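PDB 6A6E: cysteine desulfurase from Fervidobacterium islandicum, which uses pyridoxal-5'-phosphate to take sulfur from L-cysteine, leaving alanine, and probably supplies that sulfur to the Suf pathway of iron-sulfur cluster assembly. Local coordinates for residues E96-S101 with A251-L256; M105-L110 with T206-G211; V126-V131 with V138-L143. All coordinates share one frame; numbering follows the deposited sequence.

Interaction 1: residues E96-S101 with A251-L256; sequences EIIFTS and ALLEQL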
loop_
_atom_site.group_PDB
_atom_site.type_symbol
_atom_site.label_atom_id
_atom_site.label_comp_id
_atom_site.label_asym_id
_atom_site.label_seq_id
_atom_site.Cartn_x
_atom_site.Cartn_y
_atom_site.Cartn_z
ATOM N N GLU A 96 -17.425 -1.632 8.331
ATOM C CA GLU A 96 -17.505 -2.228 7.006
ATOM C C GLU A 96 -16.473 -1.673 5.994
ATOM O O GLU A 96 -16.435 -2.110 4.813
ATOM C CB GLU A 96 -18.957 -2.025 6.453
ATOM C CG GLU A 96 -20.003 -2.650 7.368
ATOM C CD GLU A 96 -21.445 -2.471 6.873
ATOM O OE1 GLU A 96 -21.830 -1.341 6.490
ATOM O OE2 GLU A 96 -22.151 -3.494 6.839
ATOM N N ILE A 97 -15.691 -0.698 6.439
ATOM C CA ILE A 97 -14.655 -0.092 5.627
ATOM C C ILE A 97 -13.271 -0.634 6.043
ATOM O O ILE A 97 -12.830 -0.471 7.211
ATOM C CB ILE A 97 -14.699 1.387 5.820
ATOM C CG1 ILE A 97 -16.067 1.949 5.356
ATOM C CG2 ILE A 97 -13.619 2.116 5.033
ATOM C CD1 ILE A 97 -16.470 1.637 3.907
ATOM N N ILE A 98 -12.607 -1.278 5.082
ATOM C CA ILE A 98 -11.264 -1.758 5.228
ATOM C C ILE A 98 -10.338 -1.006 4.309
ATOM O O ILE A 98 -10.632 -0.884 3.134
ATOM C CB ILE A 98 -11.245 -3.228 4.884
ATOM C CG1 ILE A 98 -12.259 -3.912 5.849
ATOM C CG2 ILE A 98 -9.857 -3.792 5.045
ATOM C CD1 ILE A 98 -12.735 -5.186 5.258
ATOM N N PHE A 99 -9.264 -0.444 4.864
ATOM C CA PHE A 99 -8.235 0.224 4.047
ATOM C C PHE A 99 -7.287 -0.834 3.458
ATOM O O PHE A 99 -6.906 -1.826 4.124
ATOM C CB PHE A 99 -7.470 1.316 4.808
ATOM C CG PHE A 99 -8.270 2.536 5.084
ATOM C CD1 PHE A 99 -8.739 3.321 4.048
ATOM C CD2 PHE A 99 -8.521 2.942 6.392
ATOM C CE1 PHE A 99 -9.418 4.483 4.290
ATOM C CE2 PHE A 99 -9.258 4.070 6.654
ATOM C CZ PHE A 99 -9.708 4.851 5.596
ATOM N N THR A 100 -7.062 -0.705 2.147
ATOM C CA THR A 100 -6.123 -1.511 1.397
ATOM C C THR A 100 -5.111 -0.647 0.622
ATOM O O THR A 100 -5.071 0.606 0.767
ATOM C CB THR A 100 -6.912 -2.345 0.373
ATOM O OG1 THR A 100 -7.465 -1.468 -0.612
ATOM C CG2 THR A 100 -8.097 -3.141 1.084
ATOM N N SER A 101 -4.306 -1.287 -0.224
ATOM C CA SER A 101 -3.345 -0.581 -1.107
ATOM C C SER A 101 -3.995 -0.104 -2.403
ATOM O O SER A 101 -3.389 0.702 -3.132
ATOM C CB SER A 101 -2.150 -1.448 -1.391
ATOM O OG SER A 101 -2.519 -2.538 -2.229
ATOM N N ALA A 251 -22.166 -8.629 8.034
ATOM C CA ALA A 251 -22.481 -10.064 8.237
ATOM C C ALA A 251 -21.619 -10.944 7.394
ATOM O O ALA A 251 -21.344 -12.089 7.762
ATOM C CB ALA A 251 -23.972 -10.347 7.900
ATOM N N LEU A 252 -21.204 -10.471 6.214
ATOM C CA LEU A 252 -20.340 -11.311 5.386
ATOM C C LEU A 252 -18.872 -11.236 5.843
ATOM O O LEU A 252 -18.177 -12.253 5.854
ATOM C CB LEU A 252 -20.416 -10.957 3.919
ATOM C CG LEU A 252 -21.806 -11.003 3.306
ATOM C CD1 LEU A 252 -21.776 -10.407 1.923
ATOM C CD2 LEU A 252 -22.368 -12.423 3.231
ATOM N N LEU A 253 -18.393 -10.038 6.143
ATOM C CA LEU A 253 -17.023 -9.848 6.616
ATOM C C LEU A 253 -16.786 -10.678 7.873
ATOM O O LEU A 253 -15.694 -11.194 8.068
ATOM C CB LEU A 253 -16.787 -8.389 6.978
ATOM C CG LEU A 253 -16.617 -7.393 5.827
ATOM C CD1 LEU A 253 -16.536 -6.001 6.381
ATOM C CD2 LEU A 253 -15.415 -7.709 4.952
ATOM N N GLU A 254 -17.787 -10.796 8.742
ATOM C CA GLU A 254 -17.622 -11.562 9.968
ATOM C C GLU A 254 -17.339 -13.035 9.754
ATOM O O GLU A 254 -16.827 -13.657 10.667
ATOM C CB GLU A 254 -18.831 -11.436 10.903
ATOM C CG GLU A 254 -18.870 -10.135 11.673
ATOM C CD GLU A 254 -20.262 -9.790 12.210
ATOM O OE1 GLU A 254 -21.282 -10.448 11.856
ATOM O OE2 GLU A 254 -20.360 -8.815 12.979
ATOM N N GLN A 255 -17.665 -13.578 8.595
ATOM C CA GLN A 255 -17.448 -14.984 8.298
ATOM C C GLN A 255 -16.204 -15.241 7.394
ATOM O O GLN A 255 -15.888 -16.404 7.036
ATOM C CB GLN A 255 -18.735 -15.553 7.648
ATOM C CG GLN A 255 -19.990 -15.434 8.538
ATOM C CD GLN A 255 -19.797 -16.094 9.898
ATOM O OE1 GLN A 255 -19.887 -15.456 10.933
ATOM N NE2 GLN A 255 -19.478 -17.369 9.881
ATOM N N LEU A 256 -15.468 -14.176 7.049
ATOM C CA LEU A 256 -14.432 -14.329 6.027
ATOM C C LEU A 256 -13.125 -14.571 6.704
ATOM O O LEU A 256 -12.821 -13.836 7.659
ATOM C CB LEU A 256 -14.269 -13.051 5.214
ATOM C CG LEU A 256 -14.966 -12.727 3.935
ATOM C CD1 LEU A 256 -14.256 -11.480 3.348
ATOM C CD2 LEU A 256 -14.952 -13.893 2.955
#

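Interaction 2: residues M105-L110 with T206-G211; sequences MGINFL and TLIVDG. With PLP (pyridoxal-5'-phosphate), chain E.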
loop_
_atom_site.group_PDB
_atom_site.type_symbol
_atom_site.label_atom_id
_atom_site.label_comp_id
_atom_site.label_asym_id
_atom_site.label_seq_id
_atom_site.Cartn_x
_atom_site.Cartn_y
_atom_site.Cartn_z
ATOM N N MET A 105 -5.549 -4.810 -5.053
ATOM C CA MET A 105 -5.411 -5.608 -3.817
ATOM C C MET A 105 -6.771 -6.086 -3.303
ATOM O O MET A 105 -6.935 -7.234 -2.910
ATOM C CB MET A 105 -4.677 -4.833 -2.695
ATOM C CG MET A 105 -4.896 -5.456 -1.292
ATOM S SD MET A 105 -3.832 -4.802 0.014
ATOM C CE MET A 105 -4.672 -5.369 1.527
ATOM N N GLY A 106 -7.740 -5.188 -3.240
ATOM C CA GLY A 106 -9.117 -5.552 -2.880
ATOM C C GLY A 106 -9.709 -6.745 -3.592
ATOM O O GLY A 106 -10.249 -7.629 -2.951
ATOM N N ILE A 107 -9.577 -6.809 -4.905
ATOM C CA ILE A 107 -10.072 -7.938 -5.661
ATOM C C ILE A 107 -9.301 -9.191 -5.284
ATOM O O ILE A 107 -9.873 -10.289 -5.121
ATOM C CB ILE A 107 -10.061 -7.735 -7.208
ATOM C CG1 ILE A 107 -10.946 -6.562 -7.663
ATOM C CG2 ILE A 107 -10.543 -8.987 -7.948
ATOM C CD1 ILE A 107 -12.414 -6.836 -7.491
ATOM N N ASN A 108 -7.986 -9.074 -5.203
ATOM C CA ASN A 108 -7.194 -10.251 -4.819
ATOM C C ASN A 108 -7.598 -10.759 -3.423
ATOM O O ASN A 108 -7.655 -11.975 -3.200
ATOM C CB ASN A 108 -5.690 -9.955 -4.871
ATOM C CG ASN A 108 -5.133 -10.016 -6.277
ATOM O OD1 ASN A 108 -4.692 -11.094 -6.730
ATOM N ND2 ASN A 108 -5.172 -8.882 -7.006
ATOM N N PHE A 109 -7.846 -9.826 -2.499
ATOM C CA PHE A 109 -8.271 -10.117 -1.145
ATOM C C PHE A 109 -9.559 -10.985 -1.225
ATOM O O PHE A 109 -9.675 -12.046 -0.569
ATOM C CB PHE A 109 -8.464 -8.791 -0.437
ATOM C CG PHE A 109 -9.097 -8.831 0.928
ATOM C CD1 PHE A 109 -10.278 -9.526 1.199
ATOM C CD2 PHE A 109 -8.591 -8.000 1.917
ATOM C CE1 PHE A 109 -10.876 -9.491 2.455
ATOM C CE2 PHE A 109 -9.188 -7.946 3.179
ATOM C CZ PHE A 109 -10.322 -8.723 3.445
ATOM N N LEU A 110 -10.502 -10.568 -2.051
ATOM C CA LEU A 110 -11.791 -11.281 -2.134
ATOM C C LEU A 110 -11.646 -12.701 -2.695
ATOM O O LEU A 110 -12.203 -13.624 -2.121
ATOM C CB LEU A 110 -12.815 -10.452 -2.914
ATOM C CG LEU A 110 -13.213 -9.206 -2.168
ATOM C CD1 LEU A 110 -14.119 -8.319 -2.981
ATOM C CD2 LEU A 110 -13.944 -9.594 -0.872
ATOM N N THR A 206 -22.843 -13.904 -4.258
ATOM C CA THR A 206 -21.997 -12.863 -3.618
ATOM C C THR A 206 -21.672 -11.915 -4.728
ATOM O O THR A 206 -20.983 -12.283 -5.708
ATOM C CB THR A 206 -20.705 -13.447 -3.030
ATOM O OG1 THR A 206 -21.053 -14.282 -1.943
ATOM C CG2 THR A 206 -19.774 -12.362 -2.457
ATOM N N LEU A 207 -22.176 -10.706 -4.599
ATOM C CA LEU A 207 -21.955 -9.656 -5.587
ATOM C C LEU A 207 -20.836 -8.622 -5.201
ATOM O O LEU A 207 -20.955 -7.834 -4.228
ATOM C CB LEU A 207 -23.269 -8.945 -5.904
ATOM C CG LEU A 207 -23.222 -7.762 -6.880
ATOM C CD1 LEU A 207 -22.722 -8.093 -8.275
ATOM C CD2 LEU A 207 -24.614 -7.170 -6.955
ATOM N N ILE A 208 -19.808 -8.586 -6.057
ATOM C CA ILE A 208 -18.702 -7.658 -5.968
ATOM C C ILE A 208 -18.768 -6.648 -7.112
ATOM O O ILE A 208 -18.937 -7.009 -8.311
ATOM C CB ILE A 208 -17.355 -8.429 -6.072
ATOM C CG1 ILE A 208 -17.304 -9.509 -5.023
ATOM C CG2 ILE A 208 -16.162 -7.439 -5.977
ATOM C CD1 ILE A 208 -16.290 -10.586 -5.313
ATOM N N VAL A 209 -18.576 -5.375 -6.767
ATOM C CA VAL A 209 -18.460 -4.353 -7.764
ATOM C C VAL A 209 -17.083 -3.717 -7.710
ATOM O O VAL A 209 -16.634 -3.304 -6.649
ATOM C CB VAL A 209 -19.576 -3.292 -7.577
ATOM C CG1 VAL A 209 -19.337 -2.088 -8.427
ATOM C CG2 VAL A 209 -20.939 -3.896 -7.944
ATOM N N ASP A 210 -16.433 -3.693 -8.885
ATOM C CA ASP A 210 -15.267 -2.920 -9.137
ATOM C C ASP A 210 -15.669 -1.509 -9.455
ATOM O O ASP A 210 -16.050 -1.189 -10.576
ATOM C CB ASP A 210 -14.404 -3.588 -10.249
ATOM C CG ASP A 210 -13.178 -2.743 -10.690
ATOM O OD1 ASP A 210 -12.980 -1.675 -10.123
ATOM O OD2 ASP A 210 -12.451 -3.147 -11.651
ATOM N N GLY A 211 -15.455 -0.657 -8.462
ATOM C CA GLY A 211 -15.884 0.707 -8.450
ATOM C C GLY A 211 -14.839 1.717 -8.862
ATOM O O GLY A 211 -15.088 2.943 -8.717
HETATM N N1 PLP E . -10.743 -1.444 -12.490
HETATM C C2 PLP E . -11.065 -0.380 -13.178
HETATM C C2A PLP E . -12.343 -0.336 -13.946
HETATM C C3 PLP E . -10.107 0.725 -13.194
HETATM O O3 PLP E . -10.406 1.793 -13.912
HETATM C C4 PLP E . -8.880 0.654 -12.402
HETATM C C4A PLP E . -7.929 1.743 -12.290
HETATM C C5 PLP E . -8.607 -0.603 -11.697
HETATM C C6 PLP E . -9.571 -1.559 -11.802
HETATM C C5A PLP E . -7.314 -0.841 -10.911
HETATM O O4P PLP E . -6.889 0.125 -9.961
HETATM P P PLP E . -5.441 0.185 -9.233
HETATM O O1P PLP E . -5.289 -1.011 -8.380
HETATM O O2P PLP E . -4.514 0.321 -10.406
HETATM O O3P PLP E . -5.618 1.433 -8.421
#

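Interaction 3: residues V126-V131 with V138-L143; sequences VLISQV and VPWVRL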
loop_
_atom_site.group_PDB
_atom_site.type_symbol
_atom_site.label_atom_id
_atom_site.label_comp_id
_atom_site.label_asym_id
_atom_site.label_seq_id
_atom_site.Cartn_x
_atom_site.Cartn_y
_atom_site.Cartn_z
ATOM N N VAL A 126 -17.733 -18.465 -10.931
ATOM C CA VAL A 126 -17.637 -17.052 -10.787
ATOM C C VAL A 126 -18.018 -16.488 -12.124
ATOM O O VAL A 126 -17.380 -16.815 -13.107
ATOM C CB VAL A 126 -16.172 -16.545 -10.513
ATOM C CG1 VAL A 126 -16.200 -15.038 -10.328
ATOM C CG2 VAL A 126 -15.635 -17.179 -9.267
ATOM N N LEU A 127 -18.965 -15.572 -12.127
ATOM C CA LEU A 127 -19.381 -14.867 -13.324
ATOM C C LEU A 127 -18.826 -13.436 -13.322
ATOM O O LEU A 127 -19.144 -12.632 -12.438
ATOM C CB LEU A 127 -20.896 -14.758 -13.358
ATOM C CG LEU A 127 -21.539 -13.996 -14.521
ATOM C CD1 LEU A 127 -21.178 -14.689 -15.828
ATOM C CD2 LEU A 127 -23.061 -13.958 -14.332
ATOM N N ILE A 128 -18.073 -13.100 -14.365
ATOM C CA ILE A 128 -17.614 -11.717 -14.594
ATOM C C ILE A 128 -18.082 -11.217 -15.951
ATOM O O ILE A 128 -18.844 -11.890 -16.585
ATOM C CB ILE A 128 -16.089 -11.618 -14.442
ATOM C CG1 ILE A 128 -15.355 -12.468 -15.446
ATOM C CG2 ILE A 128 -15.678 -12.057 -13.040
ATOM C CD1 ILE A 128 -13.836 -12.424 -15.255
ATOM N N SER A 129 -17.708 -10.019 -16.372
ATOM C CA SER A 129 -18.092 -9.564 -17.682
ATOM C C SER A 129 -16.889 -9.542 -18.638
ATOM O O SER A 129 -15.741 -9.515 -18.205
ATOM C CB SER A 129 -18.734 -8.193 -17.591
ATOM O OG SER A 129 -17.799 -7.197 -17.891
ATOM N N GLN A 130 -17.173 -9.533 -19.951
ATOM C CA GLN A 130 -16.147 -9.463 -20.958
ATOM C C GLN A 130 -15.392 -8.126 -20.971
ATOM O O GLN A 130 -14.318 -8.037 -21.568
ATOM C CB GLN A 130 -16.725 -9.725 -22.372
ATOM C CG GLN A 130 -16.891 -11.187 -22.660
ATOM C CD GLN A 130 -17.304 -11.549 -24.108
ATOM O OE1 GLN A 130 -17.913 -10.776 -24.833
ATOM N NE2 GLN A 130 -16.944 -12.773 -24.502
ATOM N N VAL A 131 -15.948 -7.078 -20.399
ATOM C CA VAL A 131 -15.266 -5.810 -20.449
ATOM C C VAL A 131 -14.426 -5.522 -19.186
ATOM O O VAL A 131 -13.940 -4.388 -19.005
ATOM C CB VAL A 131 -16.282 -4.667 -20.694
ATOM C CG1 VAL A 131 -17.258 -5.063 -21.796
ATOM C CG2 VAL A 131 -17.068 -4.328 -19.459
ATOM N N VAL A 138 -7.859 -11.150 -14.211
ATOM C CA VAL A 138 -6.723 -12.032 -14.019
ATOM C C VAL A 138 -6.730 -12.756 -12.691
ATOM O O VAL A 138 -6.396 -13.934 -12.687
ATOM C CB VAL A 138 -5.383 -11.306 -14.187
ATOM C CG1 VAL A 138 -4.220 -12.291 -14.097
ATOM C CG2 VAL A 138 -5.400 -10.593 -15.522
ATOM N N PRO A 139 -7.136 -12.121 -11.574
ATOM C CA PRO A 139 -7.110 -12.967 -10.387
ATOM C C PRO A 139 -8.043 -14.197 -10.490
ATOM O O PRO A 139 -7.675 -15.289 -10.090
ATOM C CB PRO A 139 -7.576 -12.036 -9.253
ATOM C CG PRO A 139 -7.413 -10.648 -9.742
ATOM C CD PRO A 139 -7.501 -10.726 -11.256
ATOM N N TRP A 140 -9.248 -13.986 -11.001
ATOM C CA TRP A 140 -10.222 -15.054 -11.173
ATOM C C TRP A 140 -9.694 -16.140 -12.128
ATOM O O TRP A 140 -9.674 -17.286 -11.781
ATOM C CB TRP A 140 -11.555 -14.483 -11.692
ATOM C CG TRP A 140 -12.151 -13.399 -10.824
ATOM C CD1 TRP A 140 -12.266 -12.076 -11.146
ATOM C CD2 TRP A 140 -12.752 -13.541 -9.539
ATOM N NE1 TRP A 140 -12.820 -11.379 -10.105
ATOM C CE2 TRP A 140 -13.183 -12.270 -9.137
ATOM C CE3 TRP A 140 -12.972 -14.615 -8.686
ATOM C CZ2 TRP A 140 -13.787 -12.051 -7.900
ATOM C CZ3 TRP A 140 -13.611 -14.400 -7.509
ATOM C CH2 TRP A 140 -14.007 -13.133 -7.130
ATOM N N VAL A 141 -9.183 -15.747 -13.285
ATOM C CA VAL A 141 -8.753 -16.713 -14.291
ATOM C C VAL A 141 -7.530 -17.466 -13.794
ATOM O O VAL A 141 -7.503 -18.702 -13.820
ATOM C CB VAL A 141 -8.433 -16.017 -15.595
ATOM C CG1 VAL A 141 -7.719 -16.935 -16.558
ATOM C CG2 VAL A 141 -9.704 -15.390 -16.176
ATOM N N ARG A 142 -6.536 -16.772 -13.243
ATOM C CA ARG A 142 -5.379 -17.479 -12.715
ATOM C C ARG A 142 -5.675 -18.311 -11.458
ATOM O O ARG A 142 -5.245 -19.474 -11.346
ATOM C CB ARG A 142 -4.215 -16.544 -12.397
ATOM C CG ARG A 142 -2.938 -17.302 -11.939
ATOM C CD ARG A 142 -2.450 -18.265 -13.030
ATOM N NE ARG A 142 -1.160 -18.833 -12.734
ATOM C CZ ARG A 142 -0.413 -19.506 -13.620
ATOM N NH1 ARG A 142 -0.852 -19.787 -14.846
ATOM N NH2 ARG A 142 0.801 -19.889 -13.283
ATOM N N LEU A 143 -6.370 -17.741 -10.485
ATOM C CA LEU A 143 -6.629 -18.517 -9.309
ATOM C C LEU A 143 -7.612 -19.705 -9.503
ATOM O O LEU A 143 -7.555 -20.669 -8.693
ATOM C CB LEU A 143 -6.974 -17.692 -8.088
ATOM C CG LEU A 143 -5.848 -16.807 -7.514
ATOM C CD1 LEU A 143 -6.470 -15.830 -6.546
ATOM C CD2 LEU A 143 -4.765 -17.604 -6.849
#

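Interaction 1: residues E96-S101 with A251-L256
The carboxylate of Glu96 is gripped through both oxygens: OE2 accepts from the backbone N of Lys250, the residue that starts helix 250-253, while OE1 accepts from the backbone N of Ser93. With each oxygen tied to a different piece of chain, the group cannot easily turn, and its negative charge at the amino end of the helix would probably be favourable there. The same residue meets Leu253 through its backbone, with Glu96 CA 3.9 Å from Leu253 CD1. That methyl gets so far because the leucine chain is extended at its second torsion (chi2 174°), which carries CD1 outward from the helix to the residue just before the strand. The other branch serves Ile98: Leu253 CD2 and Ile98 CD1 are 3.7 Å apart, the two side chains reaching toward each other tip to tip, and Leu253 CD1 lies 4.0 Å from the same Ile98 methyl. The contact is small, burying 125 Å² in total, but all three touching residues are buried. Beyond it, Phe283 also packs on Ile98. Backbone bonds from Glu96 to Gly248 and from Ile98 to Leu246 join strand 97-100 to the antiparallel strand 244-248, and helix 250-253 follows after a single residue, so the leucine folds back over the edge strand of the seven-stranded sheet characteristic of fold-type I PLP enzymes.

Interaction 2: residues M105-L110 with T206-G211
Leu110 and Ile208 meet tip to tip, and one leucine methyl does all the touching. Leu110 CD1 sits 3.7 Å from Ile208 CG2 and 3.9 Å from Ile208 CD1, so it rests against both branches of the isoleucine. Ile107, one helical turn earlier, comes at an angle across the same side chain, its CD1 4.1 Å from Ile208 CG2. Ile208 CG2 can meet both because CG1 lies anti to the carbonyl carbon (chi1 -55°), which puts CG2 anti to the backbone N. The contact is wholly apolar, and no hydrogen bond passes between residues 105-110 and 206-211. In fold-type I PLP enzymes, helices pack on a central sheet whose strand ends carry cofactor residues, and here strand 206-210 ends in one: Asp210 OD2 lies 2.6 Å from N1 of the pyridoxal-5'-phosphate ring, much nearer than Asp210 OD1 at 3.3 Å from N1. The other oxygen, OD1, accepts from the backbone N of Ala212, which helps fix the rotation of the carboxylate. With an alanine here, the pyridine nitrogen would probably lose its carboxylate mate and Ala212 N its acceptor. Asn136 packs on both Asp210 and Ile107, tying the cofactor end of the strand to the helix. Further out, Val231 packs on Ile107 and Phe229 on Leu110, both from strand 229-233, and Val179 and Ser181 flank Ile208 from the neighbouring strand. On the dimer side of the helix, Asn108 ND2 donates a hydrogen bond to Tyr261 O of the second subunit.

Interaction 3: residues V126-V131 with V138-L143
Val126 and Trp140 form the tight end of this contact. Val126 CG1 stands over the face of the indole, 3.9 Å from the centroid of the six-membered ring and 20° off its normal, a CH-pi contact. Its closest ring atom is Trp140 CE3, 3.6 Å from Val126 CG1, so the methyl is displaced toward the rim. Val126 CG1 thus covers the benzo part, while Val126 CG2 hangs past the CE3-CZ3 edge of Trp140, 3.7 Å from CE3. Ile128 is a looser neighbour on that face: its CG2 lies 4.2 Å from the centroid of the five-membered ring, with Trp140 CD1 its nearest ring atom at 3.9 Å. The isoleucine presents this short branch because CG1 is turned between the backbone N and the carbonyl carbon (chi1 62°), placing CG2 opposite the carbonyl. The pyrrole edge is tied down as well, since Trp140 NE1 donates to Asn136 OD1, which satisfies this buried N-H. Away from the indole the apolar packing gives way to polar contacts. Partly exposed Arg142 makes a salt bridge through NH2 to Glu257 of the second subunit. At the strand's end, Ser129 OG accepts from Val131 N at 3.1 Å, closing an ST turn. One aromatic face laid on two residues of the preceding strand thus seals helix 138-147 to strand 125-129 within the beta-alpha-beta unit completed by strand 150-154.

All three contacts are buried and join a helix to the same seven-stranded sheet, at different places across it. Interaction 1 lies at the outermost strand 97-100, where an apolar touch is paired with a carboxylate holding the helix start; interaction 2 is nearest the chain centre, purely aliphatic across the contact, with its polar chemistry spent on the cofactor; interaction 3 brings in an aromatic face near the opposite edge. Interactions 1 and 2 touch where Thr100 CB is 3.9 Å from Met105 CE. Interactions 2 and 3 touch through Trp140, whose CH2 lies 3.9 Å from Ile208 CD1, whereas interactions 1 and 3 stay about 10 Å apart at their nearest atoms.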